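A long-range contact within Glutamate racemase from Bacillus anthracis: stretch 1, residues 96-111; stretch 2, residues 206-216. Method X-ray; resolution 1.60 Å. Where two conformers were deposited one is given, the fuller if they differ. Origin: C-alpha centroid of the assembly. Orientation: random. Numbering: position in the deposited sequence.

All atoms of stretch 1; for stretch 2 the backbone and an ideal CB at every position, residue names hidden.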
# COMPACT_ATOMS: atom_id res chain seq x y z
N VAL B 96 -14.26 7.95 2.05
CA VAL B 96 -13.63 9.14 1.50
C VAL B 96 -12.13 8.92 1.69
O VAL B 96 -11.65 8.75 2.82
CB VAL B 96 -14.05 10.45 2.23
CG1 VAL B 96 -13.35 11.63 1.55
CG2 VAL B 96 -15.57 10.66 2.13
N ILE B 97 -11.40 8.88 0.58
CA ILE B 97 -9.95 8.63 0.62
C ILE B 97 -9.23 9.90 0.19
O ILE B 97 -9.47 10.42 -0.92
CB ILE B 97 -9.56 7.49 -0.37
CG1 ILE B 97 -10.02 6.10 0.15
CG2 ILE B 97 -8.04 7.40 -0.48
CD1 ILE B 97 -11.53 5.87 0.14
N GLY B 98 -8.36 10.41 1.05
CA GLY B 98 -7.59 11.60 0.75
C GLY B 98 -6.21 11.17 0.28
O GLY B 98 -5.81 10.00 0.43
N VAL B 99 -5.45 12.12 -0.25
CA VAL B 99 -4.12 11.80 -0.79
C VAL B 99 -2.98 11.92 0.21
O VAL B 99 -1.86 11.49 -0.08
CB VAL B 99 -3.77 12.67 -2.03
CG1 VAL B 99 -4.55 12.18 -3.24
CG2 VAL B 99 -4.12 14.15 -1.80
N ILE B 100 -3.27 12.46 1.39
CA ILE B 100 -2.23 12.67 2.40
C ILE B 100 -1.86 11.41 3.19
O ILE B 100 -0.69 11.03 3.22
CB ILE B 100 -2.65 13.82 3.36
CG1 ILE B 100 -2.72 15.12 2.56
CG2 ILE B 100 -1.66 13.93 4.58
CD1 ILE B 100 -3.13 16.33 3.37
N HIS B 101 -2.85 10.74 3.79
CA HIS B 101 -2.57 9.55 4.58
C HIS B 101 -1.92 8.42 3.80
O HIS B 101 -1.02 7.74 4.33
CB HIS B 101 -3.84 9.10 5.31
CG HIS B 101 -4.28 10.05 6.38
ND1 HIS B 101 -4.94 11.23 6.10
CD2 HIS B 101 -4.10 10.02 7.72
CE1 HIS B 101 -5.15 11.89 7.23
NE2 HIS B 101 -4.65 11.18 8.23
N PRO B 102 -2.33 8.18 2.55
CA PRO B 102 -1.68 7.09 1.80
C PRO B 102 -0.20 7.39 1.61
O PRO B 102 0.63 6.47 1.67
CB PRO B 102 -2.44 7.07 0.46
CG PRO B 102 -3.81 7.49 0.87
CD PRO B 102 -3.53 8.66 1.85
N GLY B 103 0.14 8.66 1.40
CA GLY B 103 1.54 9.05 1.21
C GLY B 103 2.34 8.86 2.51
O GLY B 103 3.47 8.38 2.48
N ALA B 104 1.75 9.27 3.63
CA ALA B 104 2.41 9.09 4.94
C ALA B 104 2.64 7.61 5.21
O ALA B 104 3.73 7.21 5.65
CB ALA B 104 1.55 9.69 6.06
N ARG B 105 1.63 6.79 4.94
CA ARG B 105 1.74 5.35 5.18
C ARG B 105 2.88 4.73 4.36
O ARG B 105 3.66 3.90 4.85
CB ARG B 105 0.40 4.68 4.84
CG ARG B 105 0.17 3.38 5.60
CD ARG B 105 -1.15 2.73 5.15
NE ARG B 105 -2.27 3.69 5.12
CZ ARG B 105 -2.85 4.26 6.19
NH1 ARG B 105 -2.44 3.99 7.43
NH2 ARG B 105 -3.84 5.14 6.00
N ALA B 106 2.97 5.12 3.09
CA ALA B 106 4.01 4.60 2.24
C ALA B 106 5.40 5.08 2.70
O ALA B 106 6.40 4.35 2.58
CB ALA B 106 3.74 5.04 0.76
N ALA B 107 5.46 6.30 3.22
CA ALA B 107 6.73 6.84 3.71
C ALA B 107 7.24 5.98 4.87
O ALA B 107 8.44 5.69 4.96
CB ALA B 107 6.53 8.30 4.16
N ILE B 108 6.34 5.57 5.76
CA ILE B 108 6.72 4.72 6.89
C ILE B 108 7.23 3.37 6.37
O ILE B 108 8.17 2.79 6.91
CB ILE B 108 5.50 4.53 7.85
CG1 ILE B 108 5.28 5.85 8.61
CG2 ILE B 108 5.74 3.40 8.86
CD1 ILE B 108 4.06 5.86 9.51
N LYS B 109 6.61 2.87 5.30
CA LYS B 109 7.04 1.60 4.74
C LYS B 109 8.46 1.65 4.13
O LYS B 109 9.25 0.71 4.29
CB LYS B 109 6.02 1.15 3.67
CG LYS B 109 6.42 -0.16 2.98
CD LYS B 109 5.46 -0.48 1.83
CE LYS B 109 6.09 -1.45 0.85
NZ LYS B 109 5.59 -1.16 -0.53
N VAL B 110 8.81 2.75 3.46
CA VAL B 110 10.10 2.82 2.80
C VAL B 110 11.25 3.43 3.59
O VAL B 110 12.41 3.18 3.23
CB VAL B 110 10.02 3.56 1.43
CG1 VAL B 110 8.97 2.93 0.57
CG2 VAL B 110 9.75 5.03 1.61
N THR B 111 10.96 4.18 4.64
CA THR B 111 12.06 4.80 5.39
C THR B 111 12.84 3.76 6.17
O THR B 111 12.28 2.79 6.68
CB THR B 111 11.56 5.92 6.36
OG1 THR B 111 12.67 6.62 6.94
CG2 THR B 111 10.71 5.34 7.47
N UNK B 206 17.54 9.24 -1.44
CA UNK B 206 16.23 9.68 -0.99
C UNK B 206 15.15 9.03 -1.86
O UNK B 206 15.09 9.25 -3.08
CB UNK B 206 16.12 11.21 -1.04
N UNK B 207 14.28 8.24 -1.23
CA UNK B 207 13.21 7.59 -1.98
C UNK B 207 12.02 8.55 -2.12
O UNK B 207 11.50 9.06 -1.13
CB UNK B 207 12.78 6.29 -1.29
N UNK B 208 11.59 8.71 -3.37
CA UNK B 208 10.47 9.58 -3.72
C UNK B 208 9.14 8.82 -3.62
O UNK B 208 9.02 7.68 -4.08
CB UNK B 208 10.66 10.14 -5.13
N UNK B 209 8.16 9.47 -3.01
CA UNK B 209 6.83 8.89 -2.85
C UNK B 209 5.80 9.76 -3.56
O UNK B 209 5.70 10.96 -3.33
CB UNK B 209 6.48 8.74 -1.37
N UNK B 210 5.05 9.12 -4.45
CA UNK B 210 4.03 9.82 -5.23
C UNK B 210 2.70 9.71 -4.52
O UNK B 210 2.28 8.60 -4.21
CB UNK B 210 3.93 9.26 -6.65
N UNK B 211 2.02 10.83 -4.31
CA UNK B 211 0.70 10.78 -3.65
C UNK B 211 -0.24 9.95 -4.53
O UNK B 211 -1.06 9.19 -4.03
CB UNK B 211 0.14 12.18 -3.42
N UNK B 212 -0.13 10.10 -5.85
CA UNK B 212 -1.04 9.39 -6.76
C UNK B 212 -0.92 7.88 -6.71
O UNK B 212 -1.92 7.17 -6.61
CB UNK B 212 -0.79 9.85 -8.20
N UNK B 213 0.30 7.37 -6.80
CA UNK B 213 0.51 5.93 -6.76
C UNK B 213 0.02 5.32 -5.45
O UNK B 213 -0.62 4.27 -5.44
CB UNK B 213 1.99 5.61 -6.96
N UNK B 214 0.30 5.98 -4.34
CA UNK B 214 -0.10 5.42 -3.07
C UNK B 214 -1.58 5.54 -2.78
O UNK B 214 -2.16 4.71 -2.09
CB UNK B 214 0.69 6.09 -1.95
N UNK B 215 -2.22 6.57 -3.34
CA UNK B 215 -3.65 6.75 -3.08
C UNK B 215 -4.44 5.71 -3.84
O UNK B 215 -5.46 5.22 -3.34
CB UNK B 215 -4.11 8.16 -3.47
N UNK B 216 -3.99 5.36 -5.03
CA UNK B 216 -4.73 4.35 -5.77
C UNK B 216 -4.66 2.98 -5.07
O UNK B 216 -5.67 2.27 -4.99
CB UNK B 216 -4.19 4.25 -7.20

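Position 206 has extended backbone angles (-117/119), and its ideal CB finds nothing of stretch 1 within 5.5 Å, so the contact leaves the choice open; it is Val206.

At 207 the CA-to-CB bond points toward stretch 1, where the ideal CB lies 4.4 Å from Val110 CG2. A modest side chain with some apolar surface would suit, whether valine, threonine or isoleucine. The residue is Thr207, in rotamer m, its CG2 4.1 Å from Val110 CG2.

At 208 the CA-to-CB bond points away and the ideal CB has nothing of stretch 1 within 5.5 Å; it is Ile208.

Position 209 points back toward the helix. Its ideal CB is 4.9 Å from Gly103 O and 5.1 Å from Ala106 CB, and Ala107 and Val110 continue the apolar surface. The small residues leave a shallow groove, which leucine, isoleucine, valine or methionine could use. Ile209 (m, t) fills it: CG2 lies 4.0 Å from Ala106 CB, while CD1 reaches 3.7 Å from Val110 CG2 and a tight 3.1 Å from Ala107 CA.

Position 210 points away and directly precedes a helix, favouring serine, threonine, aspartate or asparagine as a cap. Ser210 does this: its OG accepts from the backbone N of 213 at 3.2 Å, with a nearly straight angle of 172°.

At 211, CA-to-CB runs sideways, with the ideal CB 4.0 Å from Val99 O. The close approach to Gly103 (CA to CA 5.2 Å) favours a small side chain such as alanine, glycine or serine; Val99 O nearby adds a use for a polar group, as in serine. Ser211 OG is 3.9 Å from Val99 O, and a water bridges the gap, its O donating to Val99 O at 2.7 Å and to Ser211 OG at 2.8 Å.

Positions 212 and 213 have helical angles and no ideal-CB neighbour in stretch 1; many residues would do. They are Ala212 and Glu213.

Position 214 points toward stretch 1, its ideal CB 3.6 Å from Pro102 O and 4.2 Å from Ala106 CB. Alanine would fit, as would a longer, flexible chain. Glu214 (m, m) folds across Ala106, with CD 3.4 Å from Ala106 CB.

At 215 the CA-to-CB bond runs sideways, its ideal CB 4.1 Å from Val99 CG1 and 4.4 Å from Pro102 CG. Valine or threonine suits this mostly apolar niche. Thr215 CG2 packs 3.7 Å from Ile97 CG2, and OG1 sits 3.4 Å from Val99 CG1 while donating to Ser211 O at 2.7 Å.

Position 216 points away; it is Ala216.

Stretch 2 (206-216) VTIISSAEETA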
# COMPACT_ATOMS: atom_id res chain seq x y z
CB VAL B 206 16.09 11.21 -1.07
CG1 VAL B 206 14.71 11.63 -0.49
CG2 VAL B 206 17.21 11.89 -0.26
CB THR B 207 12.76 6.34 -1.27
OG1 THR B 207 13.86 5.41 -1.23
CG2 THR B 207 11.59 5.69 -2.01
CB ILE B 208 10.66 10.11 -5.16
CG1 ILE B 208 12.01 10.84 -5.28
CG2 ILE B 208 9.50 11.03 -5.54
CD1 ILE B 208 12.21 11.98 -4.28
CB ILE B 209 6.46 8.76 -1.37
CG1 ILE B 209 7.41 7.76 -0.71
CG2 ILE B 209 5.00 8.30 -1.22
CD1 ILE B 209 7.02 7.40 0.66
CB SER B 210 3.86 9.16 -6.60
OG SER B 210 2.61 9.56 -7.19
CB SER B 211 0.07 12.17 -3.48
OG SER B 211 0.81 12.97 -2.58
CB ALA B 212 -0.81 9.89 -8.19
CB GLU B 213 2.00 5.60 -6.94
CG GLU B 213 2.53 5.98 -8.29
CD GLU B 213 3.76 5.20 -8.68
OE1 GLU B 213 3.81 3.98 -8.38
OE2 GLU B 213 4.67 5.79 -9.29
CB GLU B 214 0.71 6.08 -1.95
CG GLU B 214 2.20 6.09 -2.25
CD GLU B 214 2.79 4.71 -2.51
OE1 GLU B 214 2.18 3.72 -2.07
OE2 GLU B 214 3.87 4.62 -3.13
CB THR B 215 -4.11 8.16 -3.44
OG1 THR B 215 -3.40 9.08 -2.60
CG2 THR B 215 -5.62 8.35 -3.15
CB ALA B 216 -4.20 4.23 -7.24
O HOH W 1 0.77 12.02 0.06
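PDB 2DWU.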